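PDB 2EAB: alpha-fucosidase from Bifidobacterium bifidum, which probably releases alpha-1,2-linked L-fucose from glycans by hydrolysis, the chain here being the family 95 catalytic part of a longer, calcium-binding protein. Local coordinates for residues Ala366-Leu371 against Leu744-Leu749; Ala752-Ala755 against Asp759-Ala762; Asp332-Asp337 against Tyr378-Thr383. All coordinates share one frame; numbering follows the deposited sequence.

All three contacts lie within the family 95 catalytic region, on a helical scaffold flanked by beta sheets. Contacts 1 and 3 share helix 365-386: its first turns meet helix 738-751 in contact 1, and its later turns face residues 332-337 in contact 3. Their segments alternate along the chain, and their centres are about 16 Å apart. Contact 2 follows in sequence, in the loop that leaves helix 738-751, with its centre about 14 Å from that of contact 1 and 19 Å from that of contact 3. Q748 of contact 1 hydrogen-bonds D759 of contact 2. Contact 3 includes strand 335-337, an outer strand of the C-terminal sheet, so helix 365-386 links that sheet to helix 738-751.

Contact 1 (Ala366-Leu371 against Leu744-Leu749); sequences AQKREL and LVELQL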
ATOM      1  N   ALA A 366      26.616  -9.274   9.109  1.00 11.87           N
ATOM      2  CA  ALA A 366      26.564  -8.700   7.761  1.00 11.34           C
ATOM      3  C   ALA A 366      25.414  -9.290   6.939  1.00 11.03           C
ATOM      4  O   ALA A 366      24.736  -8.572   6.197  1.00 10.70           O
ATOM      5  CB  ALA A 366      27.890  -8.901   7.044  1.00 11.47           C
ATOM      6  N   GLN A 367      25.201 -10.596   7.083  1.00 10.71           N
ATOM      7  CA  GLN A 367      24.116 -11.292   6.389  1.00 10.73           C
ATOM      8  C   GLN A 367      22.735 -10.903   6.907  1.00 10.35           C
ATOM      9  O   GLN A 367      21.798 -10.737   6.116  1.00 10.21           O
ATOM     10  CB  GLN A 367      24.323 -12.802   6.460  1.00 10.98           C
ATOM     11  CG  GLN A 367      25.446 -13.287   5.554  1.00 12.27           C
ATOM     12  CD  GLN A 367      25.846 -14.729   5.812  1.00 13.07           C
ATOM     13  OE1 GLN A 367      25.471 -15.322   6.820  1.00 13.29           O
ATOM     14  NE2 GLN A 367      26.625 -15.295   4.895  1.00 15.06           N
ATOM     15  N   LYS A 368      22.602 -10.750   8.222  1.00 10.00           N
ATOM     16  CA  LYS A 368      21.355 -10.233   8.794  1.00 10.03           C
ATOM     17  C   LYS A 368      21.047  -8.845   8.240  1.00  9.76           C
ATOM     18  O   LYS A 368      19.917  -8.565   7.840  1.00  9.66           O
ATOM     19  CB  LYS A 368      21.399 -10.191  10.323  1.00 10.16           C
ATOM     20  CG  LYS A 368      21.327 -11.559  10.994  1.00 10.17           C
ATOM     21  CD  LYS A 368      21.113 -11.437  12.495  1.00 10.75           C
ATOM     22  CE  LYS A 368      19.678 -11.030  12.833  1.00 11.04           C
ATOM     23  NZ  LYS A 368      19.511 -10.735  14.278  1.00 11.62           N
ATOM     24  N   ARG A 369      22.055  -7.980   8.199  1.00  9.75           N
ATOM     25  CA  ARG A 369      21.872  -6.646   7.639  1.00  9.84           C
ATOM     26  C   ARG A 369      21.556  -6.702   6.146  1.00  9.74           C
ATOM     27  O   ARG A 369      20.784  -5.881   5.648  1.00  9.38           O
ATOM     28  CB  ARG A 369      23.085  -5.754   7.919  1.00 10.29           C
ATOM     29  CG  ARG A 369      23.438  -5.587   9.405  1.00 11.23           C
ATOM     30  CD  ARG A 369      22.281  -5.062  10.271  1.00 13.84           C
ATOM     31  NE  ARG A 369      22.599  -5.213  11.693  1.00 17.36           N
ATOM     32  CZ  ARG A 369      22.048  -6.105  12.518  1.00 17.33           C
ATOM     33  NH1 ARG A 369      21.105  -6.942  12.103  1.00 16.27           N
ATOM     34  NH2 ARG A 369      22.433  -6.151  13.784  1.00 18.83           N
ATOM     35  N   GLU A 370      22.130  -7.672   5.435  1.00  9.44           N
ATOM     36  CA  GLU A 370      21.785  -7.862   4.024  1.00  9.65           C
ATOM     37  C   GLU A 370      20.302  -8.177   3.834  1.00  9.19           C
ATOM     38  O   GLU A 370      19.637  -7.533   3.023  1.00  9.10           O
ATOM     39  CB  GLU A 370      22.653  -8.929   3.348  1.00  9.60           C
ATOM     40  CG  GLU A 370      22.277  -9.135   1.874  1.00 10.16           C
ATOM     41  CD  GLU A 370      23.169 -10.113   1.129  1.00 10.39           C
ATOM     42  OE1 GLU A 370      24.162 -10.601   1.712  1.00 11.91           O
ATOM     43  OE2 GLU A 370      22.868 -10.393  -0.050  1.00 11.24           O
ATOM     44  N   LEU A 371      19.784  -9.151   4.578  1.00  8.93           N
ATOM     45  CA  LEU A 371      18.372  -9.511   4.426  1.00  8.93           C
ATOM     46  C   LEU A 371      17.446  -8.368   4.845  1.00  8.55           C
ATOM     47  O   LEU A 371      16.471  -8.065   4.155  1.00  8.61           O
ATOM     48  CB  LEU A 371      18.023 -10.801   5.180  1.00  9.19           C
ATOM     49  CG  LEU A 371      16.633 -11.367   4.853  1.00  9.70           C
ATOM     50  CD1 LEU A 371      16.496 -11.718   3.375  1.00 11.07           C
ATOM     51  CD2 LEU A 371      16.296 -12.569   5.714  1.00 10.00           C
ATOM     52  N   LEU A 744      10.374  -7.314  15.980  1.00  8.23           N
ATOM     53  CA  LEU A 744       9.239  -7.598  15.104  1.00  8.42           C
ATOM     54  C   LEU A 744       9.654  -7.691  13.636  1.00  8.44           C
ATOM     55  O   LEU A 744       9.127  -8.525  12.901  1.00  8.50           O
ATOM     56  CB  LEU A 744       8.108  -6.584  15.310  1.00  8.63           C
ATOM     57  CG  LEU A 744       7.392  -6.710  16.659  1.00  8.74           C
ATOM     58  CD1 LEU A 744       6.629  -5.440  16.952  1.00 10.49           C
ATOM     59  CD2 LEU A 744       6.462  -7.928  16.724  1.00 10.72           C
ATOM     60  N   VAL A 745      10.599  -6.853  13.211  1.00  8.31           N
ATOM     61  CA  VAL A 745      11.182  -6.980  11.875  1.00  8.75           C
ATOM     62  C   VAL A 745      11.829  -8.360  11.712  1.00  8.55           C
ATOM     63  O   VAL A 745      11.611  -9.041  10.711  1.00  8.26           O
ATOM     64  CB  VAL A 745      12.206  -5.856  11.575  1.00  8.74           C
ATOM     65  CG1 VAL A 745      12.947  -6.129  10.270  1.00  9.88           C
ATOM     66  CG2 VAL A 745      11.516  -4.498  11.510  1.00  9.81           C
ATOM     67  N   GLU A 746      12.597  -8.779  12.717  1.00  8.68           N
ATOM     68  CA  GLU A 746      13.223 -10.102  12.720  1.00  9.11           C
ATOM     69  C   GLU A 746      12.180 -11.195  12.550  1.00  8.81           C
ATOM     70  O   GLU A 746      12.367 -12.127  11.767  1.00  9.00           O
ATOM     71  CB  GLU A 746      13.942 -10.352  14.038  1.00  9.78           C
ATOM     72  CG  GLU A 746      15.293  -9.721  14.198  1.00 11.91           C
ATOM     73  CD  GLU A 746      15.954 -10.177  15.487  1.00 13.94           C
ATOM     74  OE1 GLU A 746      15.309 -10.090  16.554  1.00 14.72           O
ATOM     75  OE2 GLU A 746      17.116 -10.634  15.433  1.00 15.94           O
ATOM     76  N   LEU A 747      11.089 -11.075  13.299  1.00  8.51           N
ATOM     77  CA  LEU A 747      10.026 -12.071  13.244  1.00  8.69           C
ATOM     78  C   LEU A 747       9.322 -12.092  11.893  1.00  8.34           C
ATOM     79  O   LEU A 747       8.966 -13.167  11.408  1.00  8.37           O
ATOM     80  CB  LEU A 747       9.034 -11.885  14.391  1.00  9.27           C
ATOM     81  CG  LEU A 747       9.560 -12.278  15.780  1.00 10.06           C
ATOM     82  CD1 LEU A 747       8.656 -11.751  16.884  1.00 11.23           C
ATOM     83  CD2 LEU A 747       9.750 -13.791  15.905  1.00 11.88           C
ATOM     84  N   GLN A 748       9.127 -10.922  11.279  1.00  8.05           N
ATOM     85  CA  GLN A 748       8.558 -10.869   9.934  1.00  7.95           C
ATOM     86  C   GLN A 748       9.453 -11.594   8.932  1.00  7.95           C
ATOM     87  O   GLN A 748       8.974 -12.377   8.111  1.00  7.83           O
ATOM     88  CB  GLN A 748       8.311  -9.432   9.471  1.00  7.85           C
ATOM     89  CG  GLN A 748       7.671  -9.383   8.080  1.00  8.75           C
ATOM     90  CD  GLN A 748       7.449  -7.983   7.554  1.00  8.24           C
ATOM     91  OE1 GLN A 748       8.189  -7.057   7.877  1.00  8.78           O
ATOM     92  NE2 GLN A 748       6.428  -7.825   6.717  1.00  8.79           N
ATOM     93  N   LEU A 749      10.755 -11.341   9.009  1.00  8.06           N
ATOM     94  CA  LEU A 749      11.695 -11.967   8.091  1.00  8.60           C
ATOM     95  C   LEU A 749      11.744 -13.480   8.288  1.00  8.53           C
ATOM     96  O   LEU A 749      11.848 -14.225   7.320  1.00  9.07           O
ATOM     97  CB  LEU A 749      13.086 -11.331   8.210  1.00  8.65           C
ATOM     98  CG  LEU A 749      13.347 -10.146   7.266  1.00  9.23           C
ATOM     99  CD1 LEU A 749      12.256  -9.072   7.340  1.00  9.41           C
ATOM    100  CD2 LEU A 749      14.701  -9.523   7.537  1.00  9.38           C
TER
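K368 and L371, one turn apart on helix 365-386, meet E746 and L749 on helix 738-751 in a helix-helix contact of the catalytic domain, whose fold belongs to the (alpha/alpha)6-barrel class. An ion pair and a leucine pair carry it, and with only 172 Å² buried between the two segments it is a narrow seam. The ion pair runs from K368 NZ to E746 OE2 at 2.7 Å, the ammonium arriving nearly in line with the carboxylate's C-O bond. Both side chains set out beside their own backbone N. The glutamate is extended beyond CG, whereas the lysine bends at chi3 (74°); together the two chains span the 9.0 Å between the CA atoms of K368 and E746. NZ has a second partner in the hydroxyl of Y742, one turn before E746, so two successive turns of helix 738-751 hold the same ammonium group.

Next to this pair the leucines reach toward each other tip to tip. L371 CG lies 3.8 Å from L749 CD2, and L371 CD2 is 3.9 Å from that same methyl. L371 has its CG anti to the backbone N (chi1 -169°), which brings CG and CD2 against L749, while CD1 points away from it. Y358 of helix 351-360 packs on L371, L749 and E746, covering both halves of the seam.

R369 NH1, salt-bridged to E372, stays 6.4 Å from E746 OE2, too far for a bond, but may add slightly to the positive field around E746. The chemistry is thus of two kinds: buried leucines give non-directional packing, beside a partly exposed lysine whose charge is held by a carboxylate and a hydroxyl of the same helix.

Contact 2 (Ala752-Ala755 against Asp759-Ala762); sequences AMYA and DYHA
The chain turns back on itself just after helix 738-751, so that M753 and D759 form a single backbone bridge with their CA atoms 4.7 Å apart, and Y760 N donates to A752 O at 2.8 Å with an N-H...O angle of 151°. The same oxygen also takes a CA-H...O contact from D759 CA at 3.2 Å, so it is approached by two adjacent residues of the returning chain.

Y760 is the centrepiece among the side chains. Its CG stands between the backbone N and the carbonyl carbon (chi1 76°), a position that folds the ring back over 752-755 and slots it between two partners. On one face A752 CA makes a CH-pi contact, 3.8 Å from the ring centroid. On the opposite face lies the ring of Y754 in an offset stack, with centroids 4.4 Å apart and planes inclined by only 12°. Although the planes are nearly parallel, the two tyrosine side chains run at about a right angle to each other. The overlap is tight at the rim, where Y754 CE1 comes to 3.2 Å from Y760 CD2. Y760 CB adds a second CH-pi contact over the Y754 ring. Past the stack, A762, which follows a cis peptide bond, places its CB 3.6 Å from Y754 OH.

Y754 OH bonds the carbonyl of T34, in the N-terminal region, and D759 OD1 is bonded by Q748; the backbone N of D759 goes to N769. One backbone hydrogen bond and the Y754-Y760 stack, capped by A752, therefore contribute to the shape of this irregular loop, while the hydroxyl of Y754 carries the link onward to the N-terminal part of the molecule.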
ATOM      1  N   ALA A 752       7.316 -14.617   7.809  1.00  8.40           N
ATOM      2  CA  ALA A 752       6.348 -14.011   6.889  1.00  7.77           C
ATOM      3  C   ALA A 752       6.952 -13.578   5.552  1.00  7.65           C
ATOM      4  O   ALA A 752       6.383 -12.738   4.847  1.00  7.40           O
ATOM      5  CB  ALA A 752       5.609 -12.848   7.566  1.00  8.06           C
ATOM      6  N   MET A 753       8.089 -14.172   5.191  1.00  7.67           N
ATOM      7  CA  MET A 753       8.718 -13.903   3.905  1.00  7.90           C
ATOM      8  C   MET A 753       8.988 -15.194   3.148  1.00  8.02           C
ATOM      9  O   MET A 753       9.586 -16.126   3.693  1.00  8.54           O
ATOM     10  CB  MET A 753      10.033 -13.147   4.103  1.00  7.97           C
ATOM     11  CG  MET A 753       9.854 -11.726   4.591  1.00  8.49           C
ATOM     12  SD  MET A 753       9.273 -10.662   3.264  1.00  9.40           S
ATOM     13  CE  MET A 753      10.842 -10.179   2.589  1.00 15.86           C
ATOM     14  N   TYR A 754       8.545 -15.247   1.896  1.00  7.84           N
ATOM     15  CA  TYR A 754       8.872 -16.361   1.018  1.00  8.00           C
ATOM     16  C   TYR A 754      10.296 -16.204   0.465  1.00  7.99           C
ATOM     17  O   TYR A 754      10.948 -15.173   0.684  1.00  7.80           O
ATOM     18  CB  TYR A 754       7.856 -16.469  -0.123  1.00  7.80           C
ATOM     19  CG  TYR A 754       6.451 -16.906   0.262  1.00  7.31           C
ATOM     20  CD1 TYR A 754       6.231 -17.884   1.238  1.00  7.90           C
ATOM     21  CD2 TYR A 754       5.340 -16.368  -0.394  1.00  7.26           C
ATOM     22  CE1 TYR A 754       4.936 -18.293   1.565  1.00  7.80           C
ATOM     23  CE2 TYR A 754       4.043 -16.773  -0.078  1.00  7.74           C
ATOM     24  CZ  TYR A 754       3.847 -17.729   0.902  1.00  7.52           C
ATOM     25  OH  TYR A 754       2.559 -18.115   1.213  1.00  7.81           O
ATOM     26  N   ALA A 755      10.767 -17.216  -0.263  1.00  8.31           N
ATOM     27  CA  ALA A 755      12.127 -17.223  -0.817  1.00  8.60           C
ATOM     28  C   ALA A 755      12.404 -16.073  -1.783  1.00  8.50           C
ATOM     29  O   ALA A 755      13.552 -15.644  -1.920  1.00  8.77           O
ATOM     30  CB  ALA A 755      12.430 -18.562  -1.484  1.00  9.09           C
ATOM     31  N   ASP A 759       6.088 -10.940   1.022  1.00  6.75           N
ATOM     32  CA  ASP A 759       5.417 -11.041   2.311  1.00  6.75           C
ATOM     33  C   ASP A 759       4.256 -12.014   2.210  1.00  6.83           C
ATOM     34  O   ASP A 759       3.561 -12.064   1.187  1.00  6.78           O
ATOM     35  CB  ASP A 759       4.900  -9.663   2.730  1.00  6.43           C
ATOM     36  CG  ASP A 759       4.022  -9.705   3.964  1.00  7.19           C
ATOM     37  OD1 ASP A 759       4.555  -9.713   5.085  1.00  7.44           O
ATOM     38  OD2 ASP A 759       2.773  -9.701   3.815  1.00  7.00           O
ATOM     39  N   TYR A 760       4.036 -12.761   3.284  1.00  6.71           N
ATOM     40  CA  TYR A 760       2.911 -13.669   3.307  1.00  7.35           C
ATOM     41  C   TYR A 760       2.062 -13.602   4.558  1.00  7.41           C
ATOM     42  O   TYR A 760       2.531 -13.246   5.641  1.00  7.58           O
ATOM     43  CB  TYR A 760       3.324 -15.100   2.950  1.00  7.72           C
ATOM     44  CG  TYR A 760       4.059 -15.933   3.984  1.00  8.15           C
ATOM     45  CD1 TYR A 760       3.363 -16.625   4.976  1.00  8.82           C
ATOM     46  CD2 TYR A 760       5.442 -16.106   3.914  1.00  8.46           C
ATOM     47  CE1 TYR A 760       4.028 -17.439   5.892  1.00  9.27           C
ATOM     48  CE2 TYR A 760       6.113 -16.927   4.823  1.00  8.72           C
ATOM     49  CZ  TYR A 760       5.398 -17.581   5.808  1.00  8.83           C
ATOM     50  OH  TYR A 760       6.033 -18.401   6.716  1.00  9.07           O
ATOM     51  N   HIS A 761       0.798 -13.957   4.355  1.00  7.57           N
ATOM     52  CA  HIS A 761      -0.235 -13.938   5.375  1.00  7.97           C
ATOM     53  C   HIS A 761      -0.413 -15.277   6.141  1.00  7.89           C
ATOM     54  O   HIS A 761      -0.661 -15.226   7.336  1.00  8.06           O
ATOM     55  CB  HIS A 761      -1.544 -13.424   4.745  1.00  8.10           C
ATOM     56  CG  HIS A 761      -2.710 -13.353   5.680  1.00  8.10           C
ATOM     57  ND1 HIS A 761      -3.486 -14.451   5.986  1.00  8.46           N
ATOM     58  CD2 HIS A 761      -3.270 -12.304   6.330  1.00  8.22           C
ATOM     59  CE1 HIS A 761      -4.456 -14.085   6.806  1.00  9.29           C
ATOM     60  NE2 HIS A 761      -4.350 -12.787   7.027  1.00  9.75           N
ATOM     61  N   ALA A 762      -0.333 -16.468   5.528  1.00  8.02           N
ATOM     62  CA  ALA A 762      -0.278 -16.766   4.099  1.00  7.79           C
ATOM     63  C   ALA A 762      -1.677 -16.606   3.492  1.00  7.49           C
ATOM     64  O   ALA A 762      -2.665 -16.559   4.227  1.00  7.75           O
ATOM     65  CB  ALA A 762       0.206 -18.202   3.912  1.00  8.16           C
TER

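Contact 3 (Asp332-Asp337 against Tyr378-Thr383); sequences DRVKID and YGRYLT
R380 leaves helix 365-386 with CG anti to its carbonyl carbon (chi1 -63°) and bends at chi3 (70°), a course that lays its guanidinium against V334. The valine is turned to meet it: CG1 stands opposite the backbone N (chi1 173°), leaving CG2 to cover one face of the flat group near its rim. V334 CG2 is 3.6 Å from R380 NE and 3.7 Å from R380 CZ, while V334 CB also lies 3.7 Å from CZ. The valine lies at a slant across the arginine, and the meeting is plain van der Waals packing of a methyl on a planar cation. R333 CB adds a looser touch, 4.0 Å from R380 NH2.

The guanidinium spends its N-H groups on backbone carbonyls elsewhere. NH1 bonds Y331 O and NH2 bonds I330 O, both in the last turn of helix 316-331, and NE bonds A435 O. The buried cation thus lies at the carbonyl end of a helix, where the local dipole would be expected to steady its charge. Here the helical catalytic domain adjoins its C-terminal beta domain: V334 leads into 335-337, the edge strand of a seven-stranded antiparallel sheet, and also packs on L817 of the adjoining strand 812-819. Past V334, K335 turns back, and its NZ makes a salt bridge to D332 OD1 (2.9 Å) from above the carboxylate plane.

The side chain of S386, a calcium ligand, is about 10 Å from that of R380. R333 sends its extended chain away from R380, to a salt bridge with E439.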
ATOM      1  N   ASP A 332      17.064   5.114  -6.746  1.00  8.53           N
ATOM      2  CA  ASP A 332      18.312   5.559  -6.129  1.00  8.99           C
ATOM      3  C   ASP A 332      18.175   6.778  -5.207  1.00  8.75           C
ATOM      4  O   ASP A 332      19.174   7.255  -4.666  1.00  9.23           O
ATOM      5  CB  ASP A 332      19.406   5.762  -7.188  1.00  9.66           C
ATOM      6  CG  ASP A 332      19.953   4.443  -7.725  1.00 11.01           C
ATOM      7  OD1 ASP A 332      19.921   3.429  -6.992  1.00 12.87           O
ATOM      8  OD2 ASP A 332      20.434   4.429  -8.880  1.00 14.12           O
ATOM      9  N   ARG A 333      16.948   7.258  -4.996  1.00  8.72           N
ATOM     10  CA  ARG A 333      16.719   8.401  -4.102  1.00  8.79           C
ATOM     11  C   ARG A 333      17.079   8.093  -2.653  1.00  8.79           C
ATOM     12  O   ARG A 333      17.471   8.991  -1.907  1.00  8.84           O
ATOM     13  CB  ARG A 333      15.265   8.857  -4.165  1.00  8.80           C
ATOM     14  CG  ARG A 333      14.869   9.498  -5.473  1.00  8.92           C
ATOM     15  CD  ARG A 333      13.383   9.731  -5.494  1.00  9.15           C
ATOM     16  NE  ARG A 333      12.931  10.320  -6.748  1.00  9.65           N
ATOM     17  CZ  ARG A 333      11.660  10.595  -7.024  1.00 10.39           C
ATOM     18  NH1 ARG A 333      10.707  10.340  -6.136  1.00 10.03           N
ATOM     19  NH2 ARG A 333      11.337  11.131  -8.193  1.00 11.61           N
ATOM     20  N   VAL A 334      16.931   6.830  -2.263  1.00  8.67           N
ATOM     21  CA  VAL A 334      17.192   6.398  -0.902  1.00  8.89           C
ATOM     22  C   VAL A 334      18.365   5.430  -0.893  1.00  9.00           C
ATOM     23  O   VAL A 334      18.424   4.499  -1.697  1.00  9.17           O
ATOM     24  CB  VAL A 334      15.938   5.730  -0.263  1.00  8.74           C
ATOM     25  CG1 VAL A 334      16.269   5.117   1.096  1.00  9.59           C
ATOM     26  CG2 VAL A 334      14.810   6.739  -0.121  1.00  8.95           C
ATOM     27  N   LYS A 335      19.301   5.663   0.021  1.00  9.17           N
ATOM     28  CA  LYS A 335      20.391   4.728   0.267  1.00  9.74           C
ATOM     29  C   LYS A 335      20.431   4.417   1.749  1.00  9.71           C
ATOM     30  O   LYS A 335      20.159   5.287   2.579  1.00  9.56           O
ATOM     31  CB  LYS A 335      21.727   5.316  -0.192  1.00 10.12           C
ATOM     32  CG  LYS A 335      21.806   5.604  -1.686  1.00 11.96           C
ATOM     33  CD  LYS A 335      21.843   4.307  -2.486  1.00 14.53           C
ATOM     34  CE  LYS A 335      21.535   4.533  -3.951  1.00 16.26           C
ATOM     35  NZ  LYS A 335      21.707   3.270  -4.724  1.00 17.90           N
ATOM     36  N   ILE A 336      20.760   3.176   2.083  1.00  9.77           N
ATOM     37  CA  ILE A 336      20.823   2.759   3.474  1.00 10.59           C
ATOM     38  C   ILE A 336      22.001   1.811   3.676  1.00 10.61           C
ATOM     39  O   ILE A 336      22.165   0.837   2.932  1.00 10.63           O
ATOM     40  CB  ILE A 336      19.472   2.151   3.971  1.00 10.36           C
ATOM     41  CG1 ILE A 336      19.537   1.845   5.473  1.00 11.29           C
ATOM     42  CG2 ILE A 336      19.058   0.924   3.136  1.00 11.08           C
ATOM     43  CD1 ILE A 336      18.190   1.555   6.110  1.00 11.63           C
ATOM     44  N   ASP A 337      22.833   2.131   4.663  1.00 11.00           N
ATOM     45  CA  ASP A 337      24.006   1.322   4.981  1.00 11.80           C
ATOM     46  C   ASP A 337      23.991   0.941   6.450  1.00 11.63           C
ATOM     47  O   ASP A 337      24.224   1.777   7.329  1.00 11.60           O
ATOM     48  CB  ASP A 337      25.307   2.063   4.632  1.00 12.64           C
ATOM     49  CG  ASP A 337      26.537   1.153   4.653  1.00 14.90           C
ATOM     50  OD1 ASP A 337      26.436  -0.026   5.062  1.00 16.92           O
ATOM     51  OD2 ASP A 337      27.618   1.630   4.252  1.00 18.61           O
ATOM     52  N   TYR A 378      13.184  -3.736  -1.209  1.00  7.46           N
ATOM     53  CA  TYR A 378      12.190  -4.425  -2.030  1.00  7.35           C
ATOM     54  C   TYR A 378      10.838  -3.730  -1.960  1.00  7.31           C
ATOM     55  O   TYR A 378      10.126  -3.674  -2.959  1.00  6.98           O
ATOM     56  CB  TYR A 378      12.036  -5.864  -1.557  1.00  7.63           C
ATOM     57  CG  TYR A 378      11.527  -6.896  -2.552  1.00  7.71           C
ATOM     58  CD1 TYR A 378      11.853  -6.851  -3.913  1.00  8.55           C
ATOM     59  CD2 TYR A 378      10.780  -7.971  -2.093  1.00  7.85           C
ATOM     60  CE1 TYR A 378      11.407  -7.857  -4.789  1.00  8.49           C
ATOM     61  CE2 TYR A 378      10.341  -8.970  -2.946  1.00  8.35           C
ATOM     62  CZ  TYR A 378      10.661  -8.913  -4.284  1.00  7.93           C
ATOM     63  OH  TYR A 378      10.241  -9.926  -5.114  1.00  9.09           O
ATOM     64  N   GLY A 379      10.479  -3.206  -0.788  1.00  7.00           N
ATOM     65  CA  GLY A 379       9.222  -2.484  -0.635  1.00  6.77           C
ATOM     66  C   GLY A 379       9.185  -1.249  -1.511  1.00  6.93           C
ATOM     67  O   GLY A 379       8.138  -0.889  -2.044  1.00  7.31           O
ATOM     68  N   ARG A 380      10.331  -0.591  -1.652  1.00  6.69           N
ATOM     69  CA  ARG A 380      10.433   0.546  -2.553  1.00  6.80           C
ATOM     70  C   ARG A 380      10.338   0.070  -4.001  1.00  6.69           C
ATOM     71  O   ARG A 380       9.551   0.599  -4.781  1.00  6.87           O
ATOM     72  CB  ARG A 380      11.723   1.331  -2.300  1.00  6.78           C
ATOM     73  CG  ARG A 380      11.784   1.954  -0.907  1.00  6.47           C
ATOM     74  CD  ARG A 380      12.947   2.917  -0.729  1.00  6.85           C
ATOM     75  NE  ARG A 380      12.769   4.150  -1.488  1.00  6.73           N
ATOM     76  CZ  ARG A 380      13.370   4.420  -2.644  1.00  6.58           C
ATOM     77  NH1 ARG A 380      14.202   3.543  -3.201  1.00  7.23           N
ATOM     78  NH2 ARG A 380      13.149   5.578  -3.239  1.00  7.13           N
ATOM     79  N   TYR A 381      11.129  -0.945  -4.343  1.00  6.80           N
ATOM     80  CA  TYR A 381      11.100  -1.552  -5.669  1.00  6.89           C
ATOM     81  C   TYR A 381       9.677  -1.928  -6.099  1.00  6.65           C
ATOM     82  O   TYR A 381       9.258  -1.630  -7.219  1.00  6.96           O
ATOM     83  CB  TYR A 381      12.014  -2.787  -5.698  1.00  7.28           C
ATOM     84  CG  TYR A 381      11.887  -3.569  -6.977  1.00  7.08           C
ATOM     85  CD1 TYR A 381      12.626  -3.221  -8.100  1.00  7.69           C
ATOM     86  CD2 TYR A 381      10.994  -4.636  -7.076  1.00  6.99           C
ATOM     87  CE1 TYR A 381      12.493  -3.928  -9.288  1.00  7.63           C
ATOM     88  CE2 TYR A 381      10.849  -5.344  -8.258  1.00  7.51           C
ATOM     89  CZ  TYR A 381      11.601  -4.985  -9.358  1.00  7.91           C
ATOM     90  OH  TYR A 381      11.455  -5.683 -10.530  1.00  7.68           O
ATOM     91  N   LEU A 382       8.943  -2.576  -5.196  1.00  6.37           N
ATOM     92  CA  LEU A 382       7.611  -3.090  -5.507  1.00  6.53           C
ATOM     93  C   LEU A 382       6.606  -1.969  -5.720  1.00  6.60           C
ATOM     94  O   LEU A 382       5.631  -2.149  -6.454  1.00  6.75           O
ATOM     95  CB  LEU A 382       7.124  -4.064  -4.431  1.00  6.79           C
ATOM     96  CG  LEU A 382       7.861  -5.407  -4.372  1.00  6.47           C
ATOM     97  CD1 LEU A 382       7.465  -6.146  -3.108  1.00  8.01           C
ATOM     98  CD2 LEU A 382       7.598  -6.268  -5.619  1.00  7.26           C
ATOM     99  N   THR A 383       6.849  -0.815  -5.090  1.00  6.40           N
ATOM    100  CA  THR A 383       6.034   0.370  -5.347  1.00  6.36           C
ATOM    101  C   THR A 383       6.243   0.843  -6.788  1.00  6.48           C
ATOM    102  O   THR A 383       5.281   1.092  -7.515  1.00  6.62           O
ATOM    103  CB  THR A 383       6.357   1.528  -4.376  1.00  6.27           C
ATOM    104  OG1 THR A 383       6.253   1.083  -3.019  1.00  6.54           O
ATOM    105  CG2 THR A 383       5.392   2.682  -4.580  1.00  6.94           C
TER